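Long-range contacts in extracellular solute-binding protein family 1 (Arthrobacter chlorophenolicus, PDB 4R2F), which probably captures oligosaccharides such as laminaribiose outside the cell and delivers them to an ABC-type sugar transporter: residues A[130-135]-A[348-353]; A[150-155]-A[309-314]; A[237-242]-A[412-417]. All blocks are in the same frame, centred on the assembly; numbering follows the deposited sequence.

Interaction 1: residues A[130-135]-A[348-353]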
loop_
_atom_site.group_PDB
_atom_site.type_symbol
_atom_site.label_atom_id
_atom_site.label_comp_id
_atom_site.label_asym_id
_atom_site.label_seq_id
_atom_site.Cartn_x
_atom_site.Cartn_y
_atom_site.Cartn_z
ATOM N N ASP A 130 6.431 -22.057 9.151
ATOM C CA ASP A 130 5.183 -22.788 8.994
ATOM C C ASP A 130 3.944 -21.939 9.268
ATOM O O ASP A 130 2.862 -22.315 8.839
ATOM C CB ASP A 130 5.156 -23.990 9.939
ATOM C CG ASP A 130 3.933 -24.836 9.750
ATOM O OD1 ASP A 130 3.816 -25.449 8.671
ATOM O OD2 ASP A 130 3.088 -24.872 10.659
ATOM N N ASP A 131 4.072 -20.823 9.991
ATOM C CA ASP A 131 2.920 -19.932 10.280
ATOM C C ASP A 131 2.656 -18.894 9.152
ATOM O O ASP A 131 1.639 -18.218 9.159
ATOM C CB ASP A 131 3.140 -19.236 11.627
ATOM C CG ASP A 131 1.897 -18.532 12.166
ATOM O OD1 ASP A 131 0.761 -19.019 11.981
ATOM O OD2 ASP A 131 2.065 -17.469 12.800
ATOM N N PHE A 132 3.549 -18.780 8.173
ATOM C CA PHE A 132 3.328 -17.825 7.077
ATOM C C PHE A 132 2.062 -18.247 6.357
ATOM O O PHE A 132 1.795 -19.424 6.254
ATOM C CB PHE A 132 4.465 -17.813 6.054
ATOM C CG PHE A 132 5.606 -16.908 6.415
ATOM C CD1 PHE A 132 5.399 -15.545 6.595
ATOM C CD2 PHE A 132 6.902 -17.418 6.552
ATOM C CE1 PHE A 132 6.460 -14.700 6.934
ATOM C CE2 PHE A 132 7.959 -16.584 6.874
ATOM C CZ PHE A 132 7.734 -15.224 7.067
ATOM N N LEU A 133 1.301 -17.288 5.851
ATOM C CA LEU A 133 0.167 -17.611 5.005
ATOM C C LEU A 133 0.678 -18.159 3.683
ATOM O O LEU A 133 1.827 -17.906 3.302
ATOM C CB LEU A 133 -0.738 -16.398 4.782
ATOM C CG LEU A 133 -1.541 -15.940 6.008
ATOM C CD1 LEU A 133 -2.057 -14.535 5.752
ATOM C CD2 LEU A 133 -2.696 -16.897 6.300
ATOM N N PRO A 134 -0.165 -18.935 2.989
ATOM C CA PRO A 134 0.269 -19.472 1.706
ATOM C C PRO A 134 0.531 -18.362 0.690
ATOM O O PRO A 134 -0.206 -17.375 0.628
ATOM C CB PRO A 134 -0.915 -20.357 1.258
ATOM C CG PRO A 134 -1.745 -20.569 2.478
ATOM C CD PRO A 134 -1.542 -19.350 3.331
ATOM N N GLY A 135 1.596 -18.522 -0.082
ATOM C CA GLY A 135 1.938 -17.601 -1.159
ATOM C C GLY A 135 2.627 -16.295 -0.765
ATOM O O GLY A 135 2.908 -15.469 -1.643
ATOM N N LEU A 348 -3.097 -6.046 6.616
ATOM C CA LEU A 348 -3.326 -7.439 6.961
ATOM C C LEU A 348 -2.026 -8.062 7.438
ATOM O O LEU A 348 -0.963 -7.668 6.989
ATOM C CB LEU A 348 -3.854 -8.199 5.745
ATOM C CG LEU A 348 -5.270 -7.865 5.291
ATOM C CD1 LEU A 348 -5.493 -8.360 3.881
ATOM C CD2 LEU A 348 -6.307 -8.466 6.206
ATOM N N PRO A 349 -2.098 -9.035 8.357
ATOM C CA PRO A 349 -0.898 -9.822 8.700
ATOM C C PRO A 349 -0.535 -10.847 7.635
ATOM O O PRO A 349 -1.340 -11.135 6.753
ATOM C CB PRO A 349 -1.292 -10.533 10.004
ATOM C CG PRO A 349 -2.776 -10.550 10.008
ATOM C CD PRO A 349 -3.260 -9.384 9.195
ATOM N N VAL A 350 0.689 -11.367 7.704
ATOM C CA VAL A 350 1.126 -12.431 6.792
ATOM C C VAL A 350 1.297 -13.773 7.529
ATOM O O VAL A 350 1.775 -14.760 6.947
ATOM C CB VAL A 350 2.446 -12.089 6.064
ATOM C CG1 VAL A 350 2.249 -10.871 5.161
ATOM C CG2 VAL A 350 3.599 -11.894 7.048
ATOM N N PHE A 351 0.912 -13.778 8.796
ATOM C CA PHE A 351 1.025 -14.953 9.655
ATOM C C PHE A 351 -0.352 -15.442 10.056
ATOM O O PHE A 351 -1.183 -14.674 10.525
ATOM C CB PHE A 351 1.830 -14.630 10.905
ATOM C CG PHE A 351 3.301 -14.463 10.648
ATOM C CD1 PHE A 351 4.069 -15.527 10.192
ATOM C CD2 PHE A 351 3.924 -13.248 10.870
ATOM C CE1 PHE A 351 5.425 -15.368 9.953
ATOM C CE2 PHE A 351 5.275 -13.087 10.626
ATOM C CZ PHE A 351 6.026 -14.148 10.160
ATOM N N LYS A 352 -0.569 -16.743 9.882
ATOM C CA LYS A 352 -1.867 -17.378 10.152
ATOM C C LYS A 352 -2.376 -17.165 11.588
ATOM O O LYS A 352 -3.554 -16.857 11.793
ATOM C CB LYS A 352 -1.787 -18.877 9.835
ATOM C CG LYS A 352 -3.096 -19.600 10.038
ATOM C CD LYS A 352 -3.156 -20.900 9.262
ATOM C CE LYS A 352 -4.606 -21.296 9.038
ATOM N NZ LYS A 352 -4.777 -22.769 8.983
ATOM N N SER A 353 -1.484 -17.311 12.570
ATOM C CA SER A 353 -1.851 -17.130 13.965
ATOM C C SER A 353 -2.390 -15.731 14.218
ATOM O O SER A 353 -3.306 -15.553 15.008
ATOM C CB SER A 353 -0.654 -17.384 14.884
ATOM O OG SER A 353 0.461 -16.576 14.522
#

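Interaction 2: residues A[150-155]-A[309-314]. With BGC (beta-D-glucopyranose), chain B; BGC (beta-D-glucopyranose), chain C.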
loop_
_atom_site.group_PDB
_atom_site.type_symbol
_atom_site.label_atom_id
_atom_site.label_comp_id
_atom_site.label_asym_id
_atom_site.label_seq_id
_atom_site.Cartn_x
_atom_site.Cartn_y
_atom_site.Cartn_z
ATOM N N PRO A 150 8.341 -11.172 3.877
ATOM C CA PRO A 150 7.082 -10.440 4.033
ATOM C C PRO A 150 6.734 -10.129 5.468
ATOM O O PRO A 150 7.036 -10.925 6.341
ATOM C CB PRO A 150 6.035 -11.411 3.464
ATOM C CG PRO A 150 6.649 -12.767 3.657
ATOM C CD PRO A 150 8.107 -12.547 3.390
ATOM N N TRP A 151 6.081 -8.996 5.721
ATOM C CA TRP A 151 5.622 -8.704 7.096
ATOM C C TRP A 151 4.178 -8.250 7.201
ATOM O O TRP A 151 3.565 -8.358 8.256
ATOM C CB TRP A 151 6.589 -7.742 7.828
ATOM C CG TRP A 151 6.465 -6.274 7.523
ATOM C CD1 TRP A 151 6.906 -5.622 6.396
ATOM C CD2 TRP A 151 5.876 -5.268 8.354
ATOM N NE1 TRP A 151 6.599 -4.286 6.470
ATOM C CE2 TRP A 151 5.988 -4.036 7.667
ATOM C CE3 TRP A 151 5.284 -5.278 9.622
ATOM C CZ2 TRP A 151 5.525 -2.833 8.208
ATOM C CZ3 TRP A 151 4.812 -4.100 10.141
ATOM C CH2 TRP A 151 4.946 -2.881 9.437
ATOM N N GLN A 152 3.627 -7.734 6.112
ATOM C CA GLN A 152 2.228 -7.382 6.075
ATOM C C GLN A 152 1.780 -7.198 4.643
ATOM O O GLN A 152 2.609 -7.092 3.724
ATOM C CB GLN A 152 1.914 -6.119 6.915
ATOM C CG GLN A 152 2.848 -4.926 6.740
ATOM C CD GLN A 152 2.313 -3.820 5.839
ATOM O OE1 GLN A 152 1.675 -4.071 4.812
ATOM N NE2 GLN A 152 2.593 -2.587 6.210
ATOM N N LEU A 153 0.452 -7.199 4.485
ATOM C CA LEU A 153 -0.199 -7.036 3.227
ATOM C C LEU A 153 -1.085 -5.821 3.286
ATOM O O LEU A 153 -2.088 -5.799 3.990
ATOM C CB LEU A 153 -1.018 -8.267 2.875
ATOM C CG LEU A 153 -0.247 -9.571 2.661
ATOM C CD1 LEU A 153 -1.188 -10.768 2.783
ATOM C CD2 LEU A 153 0.452 -9.536 1.323
ATOM N N ASP A 154 -0.724 -4.803 2.524
ATOM C CA ASP A 154 -1.423 -3.524 2.620
ATOM C C ASP A 154 -2.416 -3.498 1.484
ATOM O O ASP A 154 -2.058 -3.266 0.337
ATOM C CB ASP A 154 -0.421 -2.379 2.543
ATOM C CG ASP A 154 -1.059 -0.998 2.723
ATOM O OD1 ASP A 154 -2.215 -0.888 3.179
ATOM O OD2 ASP A 154 -0.384 -0.014 2.372
ATOM N N ILE A 155 -3.664 -3.745 1.833
ATOM C CA ILE A 155 -4.777 -3.861 0.908
ATOM C C ILE A 155 -5.609 -2.565 0.902
ATOM O O ILE A 155 -5.533 -1.784 1.844
ATOM C CB ILE A 155 -5.658 -5.082 1.309
ATOM C CG1 ILE A 155 -6.550 -5.539 0.147
ATOM C CG2 ILE A 155 -6.474 -4.799 2.554
ATOM C CD1 ILE A 155 -7.006 -6.974 0.267
ATOM N N PHE A 309 -0.403 -4.584 -1.682
ATOM C CA PHE A 309 1.050 -4.382 -1.613
ATOM C C PHE A 309 1.645 -5.446 -0.684
ATOM O O PHE A 309 1.269 -5.538 0.483
ATOM C CB PHE A 309 1.421 -2.987 -1.104
ATOM C CG PHE A 309 0.956 -1.900 -2.005
ATOM C CD1 PHE A 309 -0.337 -1.416 -1.896
ATOM C CD2 PHE A 309 1.785 -1.394 -2.995
ATOM C CE1 PHE A 309 -0.810 -0.424 -2.755
ATOM C CE2 PHE A 309 1.329 -0.394 -3.856
ATOM C CZ PHE A 309 0.023 0.073 -3.736
ATOM N N PRO A 310 2.574 -6.255 -1.210
ATOM C CA PRO A 310 3.261 -7.265 -0.430
ATOM C C PRO A 310 4.442 -6.686 0.320
ATOM O O PRO A 310 5.593 -6.855 -0.089
ATOM C CB PRO A 310 3.743 -8.236 -1.506
ATOM C CG PRO A 310 4.040 -7.372 -2.670
ATOM C CD PRO A 310 3.034 -6.243 -2.615
ATOM N N ASN A 311 4.176 -5.990 1.415
ATOM C CA ASN A 311 5.255 -5.315 2.117
ATOM C C ASN A 311 6.177 -6.254 2.857
ATOM O O ASN A 311 5.777 -7.334 3.308
ATOM C CB ASN A 311 4.698 -4.256 3.058
ATOM C CG ASN A 311 4.126 -3.080 2.298
ATOM O OD1 ASN A 311 4.760 -2.567 1.377
ATOM N ND2 ASN A 311 2.922 -2.661 2.658
ATOM N N ASN A 312 7.413 -5.817 2.993
ATOM C CA ASN A 312 8.498 -6.713 3.371
ATOM C C ASN A 312 9.609 -5.985 4.125
ATOM O O ASN A 312 9.726 -4.761 4.072
ATOM C CB ASN A 312 9.067 -7.376 2.101
ATOM C CG ASN A 312 9.403 -6.373 1.006
ATOM O OD1 ASN A 312 8.563 -6.058 0.113
ATOM N ND2 ASN A 312 10.600 -5.836 1.067
ATOM N N ILE A 313 10.368 -6.769 4.889
ATOM C CA ILE A 313 11.506 -6.293 5.627
ATOM C C ILE A 313 12.731 -6.749 4.904
ATOM O O ILE A 313 12.866 -7.936 4.561
ATOM C CB ILE A 313 11.560 -6.855 7.073
ATOM C CG1 ILE A 313 10.267 -6.527 7.808
ATOM C CG2 ILE A 313 12.742 -6.289 7.859
ATOM C CD1 ILE A 313 10.248 -6.992 9.249
ATOM N N MET A 314 13.659 -5.811 4.754
ATOM C CA MET A 314 14.824 -5.995 3.931
ATOM C C MET A 314 16.087 -5.674 4.706
ATOM O O MET A 314 16.105 -4.867 5.638
ATOM C CB MET A 314 14.702 -5.165 2.627
ATOM C CG MET A 314 14.726 -3.666 2.727
ATOM S SD MET A 314 13.950 -2.865 1.312
ATOM C CE MET A 314 12.265 -2.842 1.880
HETATM C C2 BGC B . 2.398 0.699 0.346
HETATM C C3 BGC B . 3.808 0.379 -0.152
HETATM C C4 BGC B . 4.184 1.323 -1.285
HETATM C C5 BGC B . 4.021 2.769 -0.836
HETATM C C6 BGC B . 4.268 3.758 -1.984
HETATM C C1 BGC B . 2.441 2.140 0.825
HETATM O O2 BGC B . 2.014 -0.178 1.399
HETATM O O3 BGC B . 3.884 -0.975 -0.598
HETATM O O4 BGC B . 5.551 1.140 -1.630
HETATM O O5 BGC B . 2.707 2.981 -0.308
HETATM O O6 BGC B . 3.308 3.610 -3.053
HETATM C C2 BGC C . 0.082 3.255 3.363
HETATM C C3 BGC C . 1.228 3.507 2.370
HETATM C C4 BGC C . 1.121 4.942 1.834
HETATM C C5 BGC C . 1.035 5.950 3.010
HETATM C C6 BGC C . 1.001 7.414 2.554
HETATM C C1 BGC C . 0.052 4.366 4.429
HETATM O O1 BGC C . -1.060 4.200 5.308
HETATM O O2 BGC C . 0.244 1.957 3.960
HETATM O O3 BGC C . 1.175 2.478 1.346
HETATM O O4 BGC C . 2.227 5.327 1.009
HETATM O O5 BGC C . -0.108 5.632 3.755
HETATM O O6 BGC C . -0.065 7.607 1.621
HETATM O O HOH W 1 7.868 -2.673 4.310
#

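Interaction 3: residues A[237-242]-A[412-417]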
loop_
_atom_site.group_PDB
_atom_site.type_symbol
_atom_site.label_atom_id
_atom_site.label_comp_id
_atom_site.label_asym_id
_atom_site.label_seq_id
_atom_site.Cartn_x
_atom_site.Cartn_y
_atom_site.Cartn_z
ATOM N N ALA A 237 -10.767 3.573 -17.665
ATOM C CA ALA A 237 -10.607 3.762 -16.241
ATOM C C ALA A 237 -10.274 5.218 -15.953
ATOM O O ALA A 237 -10.872 5.831 -15.071
ATOM C CB ALA A 237 -9.536 2.832 -15.692
ATOM N N VAL A 238 -9.369 5.777 -16.751
ATOM C CA VAL A 238 -8.970 7.155 -16.591
ATOM C C VAL A 238 -10.086 8.114 -16.983
ATOM O O VAL A 238 -10.266 9.132 -16.314
ATOM C CB VAL A 238 -7.680 7.474 -17.358
ATOM C CG1 VAL A 238 -7.351 8.964 -17.279
ATOM C CG2 VAL A 238 -6.524 6.688 -16.765
ATOM N N GLU A 239 -10.837 7.790 -18.034
ATOM C CA GLU A 239 -12.019 8.572 -18.405
ATOM C C GLU A 239 -13.047 8.615 -17.274
ATOM O O GLU A 239 -13.705 9.618 -17.067
ATOM C CB GLU A 239 -12.687 8.023 -19.682
ATOM C CG GLU A 239 -11.916 8.328 -20.962
ATOM C CD GLU A 239 -12.524 7.711 -22.223
ATOM O OE1 GLU A 239 -13.340 6.760 -22.140
ATOM O OE2 GLU A 239 -12.174 8.178 -23.326
ATOM N N PHE A 240 -13.191 7.520 -16.541
ATOM C CA PHE A 240 -14.153 7.493 -15.462
ATOM C C PHE A 240 -13.708 8.395 -14.301
ATOM O O PHE A 240 -14.508 9.153 -13.757
ATOM C CB PHE A 240 -14.402 6.071 -15.004
ATOM C CG PHE A 240 -15.381 5.980 -13.894
ATOM C CD1 PHE A 240 -16.725 6.291 -14.106
ATOM C CD2 PHE A 240 -14.972 5.601 -12.624
ATOM C CE1 PHE A 240 -17.640 6.226 -13.074
ATOM C CE2 PHE A 240 -15.896 5.517 -11.589
ATOM C CZ PHE A 240 -17.222 5.841 -11.811
ATOM N N LEU A 241 -12.434 8.319 -13.955
ATOM C CA LEU A 241 -11.870 9.193 -12.938
ATOM C C LEU A 241 -12.030 10.666 -13.321
ATOM O O LEU A 241 -12.457 11.480 -12.511
ATOM C CB LEU A 241 -10.409 8.842 -12.698
ATOM C CG LEU A 241 -10.252 7.510 -11.942
ATOM C CD1 LEU A 241 -8.876 6.895 -12.104
ATOM C CD2 LEU A 241 -10.593 7.689 -10.474
ATOM N N LEU A 242 -11.714 11.003 -14.561
ATOM C CA LEU A 242 -11.936 12.374 -15.051
ATOM C C LEU A 242 -13.385 12.825 -14.943
ATOM O O LEU A 242 -13.649 13.985 -14.631
ATOM C CB LEU A 242 -11.475 12.502 -16.488
ATOM C CG LEU A 242 -9.971 12.409 -16.681
ATOM C CD1 LEU A 242 -9.645 12.242 -18.175
ATOM C CD2 LEU A 242 -9.290 13.641 -16.104
ATOM N N THR A 412 -5.864 17.325 -18.521
ATOM C CA THR A 412 -5.826 16.890 -19.905
ATOM C C THR A 412 -6.740 15.699 -20.105
ATOM O O THR A 412 -7.423 15.271 -19.177
ATOM C CB THR A 412 -4.385 16.599 -20.369
ATOM O OG1 THR A 412 -4.382 16.476 -21.795
ATOM C CG2 THR A 412 -3.855 15.317 -19.752
ATOM N N ASP A 413 -6.792 15.200 -21.335
ATOM C CA ASP A 413 -7.656 14.076 -21.662
ATOM C C ASP A 413 -6.945 12.744 -21.323
ATOM O O ASP A 413 -5.727 12.704 -21.105
ATOM C CB ASP A 413 -8.068 14.110 -23.135
ATOM C CG ASP A 413 -6.895 13.890 -24.059
ATOM O OD1 ASP A 413 -6.105 14.842 -24.269
ATOM O OD2 ASP A 413 -6.748 12.756 -24.548
ATOM N N ALA A 414 -7.728 11.680 -21.276
ATOM C CA ALA A 414 -7.259 10.383 -20.741
ATOM C C ALA A 414 -6.079 9.840 -21.535
ATOM O O ALA A 414 -5.026 9.499 -20.977
ATOM C CB ALA A 414 -8.414 9.388 -20.737
ATOM N N LYS A 415 -6.253 9.799 -22.851
ATOM C CA LYS A 415 -5.184 9.335 -23.750
ATOM C C LYS A 415 -3.900 10.125 -23.583
ATOM O O LYS A 415 -2.822 9.530 -23.490
ATOM C CB LYS A 415 -5.653 9.353 -25.221
ATOM C CG LYS A 415 -6.391 8.085 -25.638
ATOM C CD LYS A 415 -7.541 8.326 -26.608
ATOM C CE LYS A 415 -7.998 7.014 -27.228
ATOM N NZ LYS A 415 -9.427 7.048 -27.634
ATOM N N SER A 416 -3.994 11.457 -23.502
ATOM C CA SER A 416 -2.787 12.278 -23.318
ATOM C C SER A 416 -2.089 12.000 -21.986
ATOM O O SER A 416 -0.858 11.927 -21.914
ATOM C CB SER A 416 -3.099 13.790 -23.425
ATOM O OG SER A 416 -3.724 14.114 -24.677
ATOM N N ALA A 417 -2.869 11.930 -20.921
ATOM C CA ALA A 417 -2.304 11.675 -19.592
ATOM C C ALA A 417 -1.558 10.319 -19.580
ATOM O O ALA A 417 -0.426 10.234 -19.133
ATOM C CB ALA A 417 -3.405 11.705 -18.559
#

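Interaction 1: residues A[130-135]-A[348-353]
Asp131 holds the chain at Lys352 and Ser353 with both its carboxylate and its backbone carbonyl. Its OD1 accepts the N-H of Ser353 on the syn lone pair at 2.9 Å, while OD2 takes the hydroxyl of the same serine, Ser353 OG, at 2.5 Å. The carboxylate is carried over to the serine because CG lies anti to the backbone N of Asp131 (chi1 -168°). One residue back, Lys352 N gives an almost straight bond to Asp131 O, 2.8 Å long, and in the other direction Leu133 N donates to Val350 O, also at 2.8 Å. These two bonds flank Phe132 and Phe351 and form a single backbone bridge, with CA-H...O contacts running from Phe351 to Asp131 O and from Phe132 to Val350 O.

The two phenylalanine side chains leave this bridge side by side and form an offset stack, centroids 4.5 Å apart and planes at 22°; CE1 of Phe351 sits over one face of the Phe132 ring, toward its rim. Val350 CG2 packs against the same pair. On the other flank Leu133 CD1 reaches Pro349 O at 3.6 Å. Farther out, Phe132 rests on Val149 and Pro150 of strand 145-161, and Leu133 on Thr355, so the loop between helix 117-126 and strand 141-142 is fastened to the junction of strand 348-349 and helix 352-355.

Interaction 2: residues A[150-155]-A[309-314]
Two antiparallel strands of the central mixed sheet, 145-161 and 306-316, meet here where they line the laminaribiose pocket. Backbone bonds join them at both ends: Trp151 N to Asn311 O, and a reciprocal pair between Asp154 and Phe309. Between these, only a weak, bent bond links Asn311 N to Gln152 O, where Pro310 centres an inverse gamma turn.

The side chains of Gln152, Asp154, Phe309 and Asn311 share the sugar-facing side of the sheet. Asn311 works with both ends of its amide: OD1 accepts a hydrogen bond from O3 of the chain B glucose at 2.7 Å, and ND2 gives one bond to O2 of that glucose and another to Gln152 OE1 at 2.9 Å. The latter is straight at nitrogen (174°), yet it enters above the carbonyl plane of Gln152, the two amides standing at right angles. Gln152 reaches this place by a bend at chi2 (101°), with its CG over the centre of the Trp151 ring. With Gln152 cut back to an alanine, the Asn311 amide would probably be held by its two sugar bonds alone among the partners described.

Asp154 OD2 accepts hydrogen bonds from O2 of the chain B glucose at 2.6 Å and O2 of the chain C glucose at 2.6 Å, while OD1 forms a salt bridge with Arg156. C2 of the chain B glucose sits 3.8 Å above one face of the Phe309 ring, off-centre. Adjacent hydroxyls are thus read by a carboxylate and an amide held in a fixed orientation, while Phe309 also brings CD2 near O3.

Interaction 3: residues A[237-242]-A[412-417]
Leu242 approaches the start of helix 414-428 from helix 232-246. Its CB points toward the other segment, and CG, placed anti to the carbonyl carbon (chi1 -69°), divides into two methyls. CD1 packs against the chain just before the helix, lying 3.7 Å from Ala414 N, and it also nears Thr412 O and the CB of Ala414. CD2 lies 3.9 Å from Thr412 O, so both methyls face that carbonyl oxygen from the same side.

One turn earlier on helix 232-246, Val238 meets the methyl of Ala414 with CG1, which packs against Ala414 CB at 3.6 Å. This branch is anti to the backbone N of Val238 (chi1 175°). From beside it, Glu239 CG comes within 3.7 Å of Ala414 CB, and the rest of its extended chain runs on toward Lys415. The carboxylate and the ammonium do not touch, Glu239 OE2 and Lys415 NZ being 5.2 Å apart. Ala414 CB is therefore met by three side chains, and the CA atoms of Val238 and Ala414 come as close as 5.5 Å.

The helix start is fixed within its own segment. Asp413 is the N-cap, its OD2 accepting Ser416 N at 3.2 Å, while OD1 receives Ser416 OG on the syn side at 2.5 Å. Phe403 of helix 398-408 touches both Val238 and Ala417, so a third helix joins the contact.

Across the contact the adhesion is apolar, resting on methyl and methylene surfaces. The polar bonds belong to the cap, and any attraction between Glu239 and Lys415 is probably a long-range one at the solvent-exposed surface.

Interactions 1 and 2 adjoin, their centres 11 Å apart, and share the mixed sheet: strand 348-349 pairs with strand 145-161, which in turn pairs with 306-316. Leu348 N probably bonds to Leu153 O, and Val350 packs on Pro150 and Gln152. Along the chain, interaction 2 is nested inside the loop closed by interaction 1. Interaction 3 alternates with both in sequence and lies between helices, its centre 38 Å from interaction 1 and 30 Å from interaction 2; interactions 1 and 3 flank the chain's centre on opposite sides. The sugar-contacting strands thus occupy the middle of the molecule, while the other two contacts lie farther from the chain's centre.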